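Local coordinates for protein terminal oxygenase component of carbazole 1,9a-dioxygenase (Nocardioides aromaticivorans, PDB 3GCF) that probably adds both atoms of dioxygen to carbazole at an iron(II) centre, using electrons passed from ferredoxin through its Rieske [2Fe-2S] cluster, at residues 18-23 with 369-374; 22-27 with 175-180; 154-159 with 267-272; 287-292 with 301-306. All coordinates share one frame; numbering follows the deposited sequence.

Contact 1: residues 18-23 with 369-374; sequences QVKWPR and WRTLAS
K20 reaches helix 364-376 through a water, which accepts from its NZ at 2.9 Å and donates to OG1 of T371, itself bonded to V367 O. W21, at the N-cap position between helices 17-20 and 22-26, has CG between the backbone N and the carbonyl carbon (chi1 43°) and brings its indole across the R370 side chain. R370 CD lies over one face of the indole, 3.9 Å from the centroid of the five-membered ring, a CH-pi contact; K20 CB lies over the opposite face, toward the rim. The R370 guanidinium, turned 61° from the ring plane, meets W21 CZ2 at its own edge and forms salt bridges with E357 and E182. P22 packs its CD against S374 OG, which also takes a weak hydrogen bond from the backbone N of R23. The stronger bond is from R23 NE to the carbonyl O of S374, 2.9 Å long and nearly along the C=O axis. The amino-terminal helices thus dock on the carboxy-terminal helix of the catalytic domain. S374 receives R23 through both its hydroxyl and its carbonyl, while W21 NE1 is buried with no polar partner, so the indole probably contributes mainly through apolar contacts.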
# COMPACT_ATOMS: atom_id res chain seq x y z
N GLN A 18 5.95 -4.86 -29.99
CA GLN A 18 6.22 -6.25 -29.64
C GLN A 18 6.93 -7.02 -30.76
O GLN A 18 7.51 -8.08 -30.52
CB GLN A 18 4.92 -6.97 -29.27
CG GLN A 18 5.12 -8.36 -28.69
CD GLN A 18 5.76 -8.33 -27.31
OE1 GLN A 18 5.18 -7.80 -26.35
NE2 GLN A 18 6.96 -8.90 -27.19
N VAL A 19 6.89 -6.48 -31.97
CA VAL A 19 7.52 -7.14 -33.11
C VAL A 19 8.85 -6.49 -33.49
O VAL A 19 9.74 -7.16 -34.02
CB VAL A 19 6.58 -7.12 -34.34
CG1 VAL A 19 7.20 -7.90 -35.49
CG2 VAL A 19 5.22 -7.70 -33.97
N LYS A 20 9.00 -5.20 -33.21
CA LYS A 20 10.22 -4.49 -33.56
C LYS A 20 11.33 -4.61 -32.51
O LYS A 20 12.51 -4.71 -32.85
CB LYS A 20 9.90 -3.01 -33.80
CG LYS A 20 10.63 -2.39 -34.99
CD LYS A 20 12.14 -2.53 -34.88
CE LYS A 20 12.85 -1.79 -36.00
NZ LYS A 20 12.60 -0.32 -35.94
N TRP A 21 10.96 -4.60 -31.24
CA TRP A 21 11.93 -4.72 -30.15
C TRP A 21 11.34 -5.53 -29.00
O TRP A 21 11.27 -5.08 -27.86
CB TRP A 21 12.35 -3.32 -29.68
CG TRP A 21 11.21 -2.35 -29.54
CD1 TRP A 21 10.29 -2.30 -28.54
CD2 TRP A 21 10.85 -1.32 -30.47
NE1 TRP A 21 9.37 -1.30 -28.79
CE2 TRP A 21 9.69 -0.69 -29.97
CE3 TRP A 21 11.39 -0.87 -31.68
CZ2 TRP A 21 9.06 0.37 -30.63
CZ3 TRP A 21 10.76 0.18 -32.35
CH2 TRP A 21 9.60 0.79 -31.82
N PRO A 22 10.93 -6.78 -29.30
CA PRO A 22 10.33 -7.70 -28.33
C PRO A 22 11.13 -7.99 -27.06
O PRO A 22 10.59 -7.97 -25.96
CB PRO A 22 10.10 -8.96 -29.16
CG PRO A 22 11.22 -8.92 -30.15
CD PRO A 22 11.20 -7.47 -30.57
N ARG A 23 12.43 -8.26 -27.21
CA ARG A 23 13.25 -8.56 -26.04
C ARG A 23 13.47 -7.35 -25.14
O ARG A 23 13.76 -7.50 -23.95
CB ARG A 23 14.59 -9.16 -26.48
CG ARG A 23 14.46 -10.55 -27.10
CD ARG A 23 15.62 -11.41 -26.67
NE ARG A 23 16.86 -10.70 -26.92
CZ ARG A 23 17.97 -10.81 -26.19
NH1 ARG A 23 18.02 -11.61 -25.14
NH2 ARG A 23 19.02 -10.09 -26.53
N TRP A 369 17.78 2.66 -30.26
CA TRP A 369 18.29 2.10 -29.01
C TRP A 369 17.48 0.87 -28.59
O TRP A 369 18.05 -0.14 -28.18
CB TRP A 369 18.27 3.16 -27.90
CG TRP A 369 17.95 2.62 -26.52
CD1 TRP A 369 16.76 2.74 -25.85
CD2 TRP A 369 18.80 1.81 -25.69
NE1 TRP A 369 16.82 2.06 -24.66
CE2 TRP A 369 18.06 1.48 -24.54
CE3 TRP A 369 20.11 1.33 -25.82
CZ2 TRP A 369 18.58 0.68 -23.51
CZ3 TRP A 369 20.64 0.54 -24.79
CH2 TRP A 369 19.87 0.22 -23.66
N ARG A 370 16.16 0.94 -28.70
CA ARG A 370 15.31 -0.18 -28.33
C ARG A 370 15.62 -1.38 -29.21
O ARG A 370 15.70 -2.51 -28.73
CB ARG A 370 13.84 0.17 -28.48
CG ARG A 370 13.35 1.25 -27.53
CD ARG A 370 11.90 1.57 -27.81
NE ARG A 370 11.35 2.51 -26.84
CZ ARG A 370 10.15 3.08 -26.96
NH1 ARG A 370 9.38 2.79 -28.00
NH2 ARG A 370 9.72 3.92 -26.03
N THR A 371 15.77 -1.12 -30.50
CA THR A 371 16.06 -2.15 -31.49
C THR A 371 17.39 -2.82 -31.21
O THR A 371 17.49 -4.05 -31.18
CB THR A 371 16.09 -1.55 -32.90
OG1 THR A 371 14.82 -0.96 -33.18
CG2 THR A 371 16.40 -2.61 -33.94
N LEU A 372 18.42 -2.01 -31.00
CA LEU A 372 19.75 -2.54 -30.72
C LEU A 372 19.77 -3.34 -29.42
O LEU A 372 20.42 -4.38 -29.33
CB LEU A 372 20.75 -1.39 -30.63
CG LEU A 372 22.19 -1.80 -30.30
CD1 LEU A 372 22.81 -2.52 -31.49
CD2 LEU A 372 23.00 -0.55 -29.95
N ALA A 373 19.05 -2.85 -28.41
CA ALA A 373 18.99 -3.52 -27.12
C ALA A 373 18.23 -4.85 -27.21
O ALA A 373 18.63 -5.84 -26.62
CB ALA A 373 18.33 -2.61 -26.09
N SER A 374 17.14 -4.85 -27.96
CA SER A 374 16.35 -6.05 -28.14
C SER A 374 17.18 -7.12 -28.84
O SER A 374 17.08 -8.30 -28.52
CB SER A 374 15.09 -5.73 -28.95
OG SER A 374 14.31 -6.89 -29.17
O HOH W 1 15.37 0.52 -35.86

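Contact 2: residues 22-27 with 175-180; sequences PRYLEA and SNWRLG
R178 NH1 bonds to two successive carbonyls near the end of helix 22-26, Y24 O and L25 O. The bond from R178 NH1 to Y24 O is 2.9 Å long and uses a carbonyl lone pair; L25 O instead has the donor above its carbonyl plane. Both acceptors lie close to the guanidinium plane. On the other side of the group, R178 NE donates to N176 OD1 at 2.7 Å. That same oxygen caps helix 177-184 by accepting from R178 N at 3.0 Å, and the two donors reach it from opposite faces of its plane. N176 ND2 in turn donates to the backbone oxygens of T28 and E295. Alongside, W177 NE1 donates a hydrogen bond to A27 O at 3.0 Å, with the oxygen in the indole plane. The arginine chain bends at chi3 (-58°), placing NE for its bond to N176, while R178 CD makes a CH-pi contact over the Y24 ring, offset toward the rim, 4.0 Å from the centroid. The Y24 hydroxyl, close to R178 CB at 3.4 Å, hydrogen-bonds to E182. Farther out, A27 CB meets W177 CZ2 in a looser apolar contact. One buried arginine therefore links the carbonyl end of one helix to the capped start of another. Its positive charge probably complements the carbonyl dipoles at the first helix end, and the bond to N176 OD1 probably limits rotation of the guanidinium.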
# COMPACT_ATOMS: atom_id res chain seq x y z
N PRO A 22 10.93 -6.78 -29.30
CA PRO A 22 10.33 -7.70 -28.33
C PRO A 22 11.13 -7.99 -27.06
O PRO A 22 10.59 -7.97 -25.96
CB PRO A 22 10.10 -8.96 -29.16
CG PRO A 22 11.22 -8.92 -30.15
CD PRO A 22 11.20 -7.47 -30.57
N ARG A 23 12.43 -8.26 -27.21
CA ARG A 23 13.25 -8.56 -26.04
C ARG A 23 13.47 -7.35 -25.14
O ARG A 23 13.76 -7.50 -23.95
CB ARG A 23 14.59 -9.16 -26.48
CG ARG A 23 14.46 -10.55 -27.10
CD ARG A 23 15.62 -11.41 -26.67
NE ARG A 23 16.86 -10.70 -26.92
CZ ARG A 23 17.97 -10.81 -26.19
NH1 ARG A 23 18.02 -11.61 -25.14
NH2 ARG A 23 19.02 -10.09 -26.53
N TYR A 24 13.32 -6.16 -25.71
CA TYR A 24 13.47 -4.93 -24.94
C TYR A 24 12.22 -4.78 -24.08
O TYR A 24 12.29 -4.37 -22.92
CB TYR A 24 13.60 -3.73 -25.87
CG TYR A 24 13.74 -2.41 -25.15
CD1 TYR A 24 14.91 -2.07 -24.48
CD2 TYR A 24 12.69 -1.49 -25.14
CE1 TYR A 24 15.05 -0.84 -23.84
CE2 TYR A 24 12.81 -0.26 -24.51
CZ TYR A 24 13.99 0.06 -23.86
OH TYR A 24 14.13 1.30 -23.27
N LEU A 25 11.07 -5.11 -24.65
CA LEU A 25 9.81 -5.02 -23.93
C LEU A 25 9.72 -6.09 -22.85
O LEU A 25 9.04 -5.91 -21.85
CB LEU A 25 8.62 -5.16 -24.88
CG LEU A 25 8.45 -4.07 -25.94
CD1 LEU A 25 7.05 -4.21 -26.54
CD2 LEU A 25 8.62 -2.69 -25.33
N GLU A 26 10.41 -7.20 -23.07
CA GLU A 26 10.40 -8.30 -22.12
C GLU A 26 11.33 -8.06 -20.94
O GLU A 26 11.09 -8.56 -19.85
CB GLU A 26 10.83 -9.60 -22.82
CG GLU A 26 9.81 -10.17 -23.79
CD GLU A 26 10.42 -11.19 -24.73
OE1 GLU A 26 11.22 -12.03 -24.27
OE2 GLU A 26 10.08 -11.16 -25.94
N ALA A 27 12.39 -7.29 -21.17
CA ALA A 27 13.39 -7.01 -20.14
C ALA A 27 12.90 -6.02 -19.09
O ALA A 27 13.58 -5.04 -18.77
CB ALA A 27 14.67 -6.49 -20.80
N SER A 175 10.38 4.39 -11.06
CA SER A 175 9.90 4.12 -12.41
C SER A 175 10.72 2.97 -12.94
O SER A 175 11.81 2.69 -12.44
CB SER A 175 10.08 5.34 -13.34
OG SER A 175 11.30 5.29 -14.06
N ASN A 176 10.19 2.30 -13.96
CA ASN A 176 10.91 1.20 -14.58
C ASN A 176 12.21 1.82 -15.10
O ASN A 176 12.24 3.01 -15.43
CB ASN A 176 10.10 0.65 -15.75
CG ASN A 176 10.80 -0.50 -16.44
OD1 ASN A 176 11.33 -0.34 -17.54
ND2 ASN A 176 10.79 -1.67 -15.81
N TRP A 177 13.27 1.02 -15.17
CA TRP A 177 14.56 1.51 -15.62
C TRP A 177 14.56 2.02 -17.06
O TRP A 177 15.29 2.96 -17.38
CB TRP A 177 15.62 0.40 -15.50
CG TRP A 177 15.42 -0.73 -16.47
CD1 TRP A 177 14.51 -1.74 -16.37
CD2 TRP A 177 16.14 -0.95 -17.69
NE1 TRP A 177 14.62 -2.58 -17.45
CE2 TRP A 177 15.61 -2.12 -18.28
CE3 TRP A 177 17.19 -0.28 -18.34
CZ2 TRP A 177 16.09 -2.63 -19.50
CZ3 TRP A 177 17.66 -0.79 -19.55
CH2 TRP A 177 17.11 -1.95 -20.11
N ARG A 178 13.76 1.41 -17.92
CA ARG A 178 13.72 1.84 -19.31
C ARG A 178 13.23 3.28 -19.45
O ARG A 178 13.64 3.99 -20.37
CB ARG A 178 12.86 0.87 -20.13
CG ARG A 178 13.48 -0.53 -20.22
CD ARG A 178 12.49 -1.58 -20.71
NE ARG A 178 11.32 -1.65 -19.85
CZ ARG A 178 10.34 -2.54 -19.98
NH1 ARG A 178 10.39 -3.45 -20.94
NH2 ARG A 178 9.30 -2.50 -19.15
N LEU A 179 12.36 3.72 -18.54
CA LEU A 179 11.87 5.09 -18.59
C LEU A 179 13.01 6.03 -18.20
O LEU A 179 13.03 7.19 -18.59
CB LEU A 179 10.68 5.28 -17.65
CG LEU A 179 9.45 4.42 -17.96
CD1 LEU A 179 8.32 4.74 -16.99
CD2 LEU A 179 9.01 4.68 -19.40
N GLY A 180 13.97 5.52 -17.43
CA GLY A 180 15.10 6.33 -17.03
C GLY A 180 16.04 6.52 -18.22
O GLY A 180 16.41 7.65 -18.56

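Contact 3: residues 154-159 with 267-272; sequences DLPPGF and SVWLPG
P156 and P157 pack over the indole of W269 through buried CH-pi contacts, where the loop between strands 138-143 and 164-173 crosses the end of strand 265-269. P157 CD stands over the centre of the six-membered ring of W269, 3.4 Å from its centroid and 12° off the normal. P156 CA takes the five-membered ring on the same face, and P156 CB approaches W269 CD1 to 3.3 Å. Between them the two prolines lie over one face of both rings. A bond from W269 NE1 to S267 OG, 2.9 Å long, helps set the rotation of the indole, with CG anti to the carbonyl carbon (chi1 -50°). The strand belongs to the antiparallel sheet of the catalytic domain, a Bet v 1-like fold; the loop makes a type II turn from P156 to F159, with G158 at a positive phi. The strand leads into a cis peptide bond before P271, whose CD packs against D154 CB at 3.7 Å, the side chains crossing at about a right angle. The D154 carboxylate turns to H34, H149 and the backbone N of W35, tying this end of the loop to the start of strand 34-40.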
# COMPACT_ATOMS: atom_id res chain seq x y z
N ASP A 154 30.64 -3.20 -21.28
CA ASP A 154 29.37 -2.69 -20.78
C ASP A 154 29.43 -1.23 -20.35
O ASP A 154 28.61 -0.78 -19.55
CB ASP A 154 28.87 -3.54 -19.61
CG ASP A 154 28.54 -4.96 -20.02
OD1 ASP A 154 28.06 -5.15 -21.16
OD2 ASP A 154 28.76 -5.88 -19.20
N LEU A 155 30.40 -0.51 -20.88
CA LEU A 155 30.58 0.90 -20.56
C LEU A 155 30.76 1.72 -21.83
O LEU A 155 31.25 1.22 -22.84
CB LEU A 155 31.81 1.10 -19.67
CG LEU A 155 31.73 0.51 -18.25
CD1 LEU A 155 33.11 0.60 -17.58
CD2 LEU A 155 30.69 1.28 -17.44
N PRO A 156 30.34 2.99 -21.81
CA PRO A 156 30.48 3.85 -22.99
C PRO A 156 31.97 4.09 -23.22
O PRO A 156 32.76 4.05 -22.28
CB PRO A 156 29.77 5.14 -22.58
CG PRO A 156 28.77 4.68 -21.55
CD PRO A 156 29.57 3.68 -20.75
N PRO A 157 32.38 4.33 -24.47
CA PRO A 157 33.80 4.57 -24.70
C PRO A 157 34.23 5.81 -23.92
O PRO A 157 33.45 6.76 -23.79
CB PRO A 157 33.88 4.80 -26.22
CG PRO A 157 32.74 3.97 -26.75
CD PRO A 157 31.63 4.26 -25.75
N GLY A 158 35.45 5.80 -23.40
CA GLY A 158 35.95 6.94 -22.65
C GLY A 158 35.77 6.86 -21.14
O GLY A 158 36.48 7.54 -20.41
N PHE A 159 34.83 6.05 -20.67
CA PHE A 159 34.60 5.94 -19.23
C PHE A 159 35.84 5.48 -18.47
O PHE A 159 36.16 6.00 -17.40
CB PHE A 159 33.44 4.98 -18.95
CG PHE A 159 33.02 4.92 -17.50
CD1 PHE A 159 33.72 4.13 -16.58
CD2 PHE A 159 31.93 5.68 -17.05
CE1 PHE A 159 33.34 4.09 -15.24
CE2 PHE A 159 31.55 5.64 -15.70
CZ PHE A 159 32.25 4.84 -14.79
N SER A 267 24.95 9.90 -26.09
CA SER A 267 24.86 8.52 -26.53
C SER A 267 24.48 7.57 -25.42
O SER A 267 24.70 7.84 -24.24
CB SER A 267 26.21 8.10 -27.14
OG SER A 267 27.26 8.27 -26.21
N VAL A 268 23.92 6.43 -25.81
CA VAL A 268 23.54 5.41 -24.85
C VAL A 268 24.15 4.09 -25.31
O VAL A 268 24.17 3.79 -26.50
CB VAL A 268 21.99 5.29 -24.74
CG1 VAL A 268 21.41 4.87 -26.08
CG2 VAL A 268 21.62 4.30 -23.65
N TRP A 269 24.66 3.32 -24.35
CA TRP A 269 25.30 2.05 -24.66
C TRP A 269 24.75 0.92 -23.79
O TRP A 269 24.35 1.15 -22.64
CB TRP A 269 26.81 2.18 -24.44
CG TRP A 269 27.39 3.38 -25.14
CD1 TRP A 269 27.27 4.68 -24.76
CD2 TRP A 269 28.10 3.39 -26.38
NE1 TRP A 269 27.85 5.50 -25.70
CE2 TRP A 269 28.36 4.74 -26.70
CE3 TRP A 269 28.53 2.38 -27.26
CZ2 TRP A 269 29.04 5.11 -27.87
CZ3 TRP A 269 29.20 2.75 -28.42
CH2 TRP A 269 29.45 4.11 -28.72
N LEU A 270 24.71 -0.28 -24.35
CA LEU A 270 24.22 -1.43 -23.60
C LEU A 270 25.12 -1.60 -22.37
O LEU A 270 26.31 -1.33 -22.44
CB LEU A 270 24.26 -2.70 -24.47
CG LEU A 270 23.12 -2.86 -25.48
CD1 LEU A 270 23.42 -4.00 -26.44
CD2 LEU A 270 21.82 -3.13 -24.73
N PRO A 271 24.55 -2.07 -21.25
CA PRO A 271 23.16 -2.45 -21.04
C PRO A 271 22.18 -1.30 -20.82
O PRO A 271 21.00 -1.52 -20.55
CB PRO A 271 23.24 -3.37 -19.83
CG PRO A 271 24.30 -2.70 -19.01
CD PRO A 271 25.36 -2.36 -20.05
N GLY A 272 22.67 -0.07 -20.95
CA GLY A 272 21.83 1.10 -20.77
C GLY A 272 22.56 2.19 -19.99
O GLY A 272 22.18 2.52 -18.86

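Contact 4: residues 287-292 with 301-306; sequences YEFYVP and FQVLQR
Y287 presents its ring edge to Q305, whose CD lies in the ring plane, while F159 meets the ring edge-to-face. The phenol OH donates to Q305 OE1 at 2.6 Å, from above the carbonyl plane of the amide, and the ring and amide planes are 73° apart. An extended Q305 chain, with CG anti to the backbone N (chi1 175°), carries the amide out to the phenol; its NE2 also bonds to T164. On the same side of the sheet, F289 and F301 cross obliquely, F289 CD1 touching F301 CB at 3.8 Å. V303 CG2 nears F289 CE1, and V291 CG2 meets F301 CE1 at 4.0 Å.

The backbones of strands 285-292 and 298-307 form an antiparallel hairpin. Y287 pairs with V303 and F289 with F301 as hydrogen-bonded pairs; Y287 N to V303 O measures 2.8 Å, and F301 N to F289 O 3.0 Å. Between them lies the non-hydrogen-bonded pair E288 and Q302, whose side chains run side by side on the opposite face. There E288 OE1 accepts from Y290 OH at 2.6 Å on its anti lone pair, while OE2 is bonded to Y300 and Q286. The E288 side chain is about 5 Å from that of the iron ligand D337, consistent with a second-shell position.

Within the sheet of the catalytic domain, strand 273-277 flanks the hairpin beside 285-292, and strand 164-173 flanks it beside 298-307. P37 of strand 34-40 touches F289, V291 and F301, and Q302 reaches R171 and the backbone O of L330 at the end of helix 311-331.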
# COMPACT_ATOMS: atom_id res chain seq x y z
N TYR A 287 27.98 10.76 -17.15
CA TYR A 287 27.55 9.40 -17.42
C TYR A 287 26.35 9.10 -16.53
O TYR A 287 26.27 9.60 -15.41
CB TYR A 287 28.67 8.40 -17.11
CG TYR A 287 29.89 8.53 -17.99
CD1 TYR A 287 29.90 8.03 -19.30
CD2 TYR A 287 31.04 9.18 -17.53
CE1 TYR A 287 31.03 8.16 -20.12
CE2 TYR A 287 32.18 9.31 -18.35
CZ TYR A 287 32.16 8.80 -19.64
OH TYR A 287 33.27 8.94 -20.44
N GLU A 288 25.42 8.30 -17.03
CA GLU A 288 24.25 7.94 -16.24
C GLU A 288 23.94 6.47 -16.41
O GLU A 288 24.02 5.92 -17.52
CB GLU A 288 23.04 8.78 -16.66
CG GLU A 288 23.26 10.29 -16.59
CD GLU A 288 21.96 11.08 -16.58
OE1 GLU A 288 20.96 10.62 -17.17
OE2 GLU A 288 21.95 12.18 -15.98
N PHE A 289 23.60 5.83 -15.30
CA PHE A 289 23.22 4.41 -15.30
C PHE A 289 21.82 4.35 -14.71
O PHE A 289 21.44 5.19 -13.89
CB PHE A 289 24.17 3.59 -14.43
CG PHE A 289 25.61 3.64 -14.86
CD1 PHE A 289 26.39 4.77 -14.63
CD2 PHE A 289 26.20 2.54 -15.47
CE1 PHE A 289 27.73 4.80 -15.00
CE2 PHE A 289 27.55 2.56 -15.84
CZ PHE A 289 28.31 3.69 -15.61
N TYR A 290 21.04 3.36 -15.14
CA TYR A 290 19.68 3.21 -14.66
C TYR A 290 19.47 1.74 -14.34
O TYR A 290 18.75 1.04 -15.05
CB TYR A 290 18.70 3.69 -15.74
CG TYR A 290 19.14 4.97 -16.45
CD1 TYR A 290 20.05 4.92 -17.50
CD2 TYR A 290 18.64 6.22 -16.07
CE1 TYR A 290 20.46 6.08 -18.16
CE2 TYR A 290 19.04 7.39 -16.72
CZ TYR A 290 19.95 7.31 -17.77
OH TYR A 290 20.35 8.45 -18.44
N VAL A 291 20.10 1.28 -13.27
CA VAL A 291 20.04 -0.12 -12.88
C VAL A 291 18.71 -0.50 -12.26
O VAL A 291 18.27 0.08 -11.27
CB VAL A 291 21.18 -0.45 -11.89
CG1 VAL A 291 21.29 -1.97 -11.70
CG2 VAL A 291 22.49 0.13 -12.40
N PRO A 292 18.03 -1.49 -12.85
CA PRO A 292 16.73 -1.91 -12.32
C PRO A 292 16.85 -2.39 -10.87
O PRO A 292 17.81 -3.08 -10.51
CB PRO A 292 16.33 -3.06 -13.26
CG PRO A 292 17.11 -2.80 -14.51
CD PRO A 292 18.43 -2.33 -13.99
N PHE A 301 22.36 6.50 -11.33
CA PHE A 301 23.74 6.90 -11.03
C PHE A 301 24.10 8.07 -11.94
O PHE A 301 23.80 8.05 -13.13
CB PHE A 301 24.75 5.77 -11.33
CG PHE A 301 24.71 4.62 -10.35
CD1 PHE A 301 23.66 3.72 -10.35
CD2 PHE A 301 25.78 4.41 -9.48
CE1 PHE A 301 23.66 2.61 -9.49
CE2 PHE A 301 25.80 3.31 -8.61
CZ PHE A 301 24.73 2.40 -8.62
N GLN A 302 24.75 9.08 -11.38
CA GLN A 302 25.21 10.22 -12.15
C GLN A 302 26.69 10.30 -11.84
O GLN A 302 27.06 10.45 -10.69
CB GLN A 302 24.53 11.51 -11.69
CG GLN A 302 23.05 11.58 -11.99
CD GLN A 302 22.37 12.64 -11.16
OE1 GLN A 302 22.22 12.49 -9.95
NE2 GLN A 302 21.97 13.73 -11.80
N VAL A 303 27.53 10.18 -12.87
CA VAL A 303 28.98 10.22 -12.66
C VAL A 303 29.64 11.23 -13.57
O VAL A 303 29.49 11.17 -14.80
CB VAL A 303 29.62 8.83 -12.91
CG1 VAL A 303 31.05 8.81 -12.39
CG2 VAL A 303 28.80 7.74 -12.23
N LEU A 304 30.38 12.15 -12.97
CA LEU A 304 31.06 13.19 -13.73
C LEU A 304 32.53 12.83 -13.93
O LEU A 304 33.21 12.39 -13.00
CB LEU A 304 30.93 14.53 -13.00
CG LEU A 304 29.48 15.00 -12.80
CD1 LEU A 304 29.48 16.39 -12.19
CD2 LEU A 304 28.74 15.00 -14.13
N GLN A 305 33.01 13.01 -15.15
CA GLN A 305 34.39 12.70 -15.51
C GLN A 305 35.19 13.93 -15.89
O GLN A 305 34.81 14.69 -16.78
CB GLN A 305 34.40 11.71 -16.67
CG GLN A 305 35.79 11.39 -17.22
CD GLN A 305 35.72 10.38 -18.35
OE1 GLN A 305 35.00 10.58 -19.32
NE2 GLN A 305 36.47 9.29 -18.22
N ARG A 306 36.32 14.10 -15.22
CA ARG A 306 37.21 15.23 -15.46
C ARG A 306 38.61 14.75 -15.83
O ARG A 306 39.16 13.86 -15.18
CB ARG A 306 37.27 16.09 -14.20
CG ARG A 306 38.43 17.08 -14.16
CD ARG A 306 38.32 18.12 -15.26
NE ARG A 306 37.20 19.03 -15.06
CZ ARG A 306 37.13 19.94 -14.10
NH1 ARG A 306 38.13 20.05 -13.22
NH2 ARG A 306 36.09 20.76 -14.01

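How the contacts relate
Contacts 1 and 2 share P22 and R23, and their centres lie 10 Å apart: helix 22-26 is gripped by helix 364-376 and by the start of helix 177-184. Y24 OH to W369 NE1, 3.1 Å, joins them directly. W369 also packs on G272 and V268 of contact 3, while W177 touches P271 of contact 3 and P292 of contact 4. Contacts 3 and 4 have centres 10 Å apart and meet where Q305 NE2 lies 2.8 Å from G158 O. In contact 4 the side chain of E288 is about 7 Å from the bound iron(II) ion. Contact 3 lies away from the metal sites; contacts 1 and 2, remote from those of their own chain, pack through R370 and L179 on R78 of the second subunit, a cluster-site residue there.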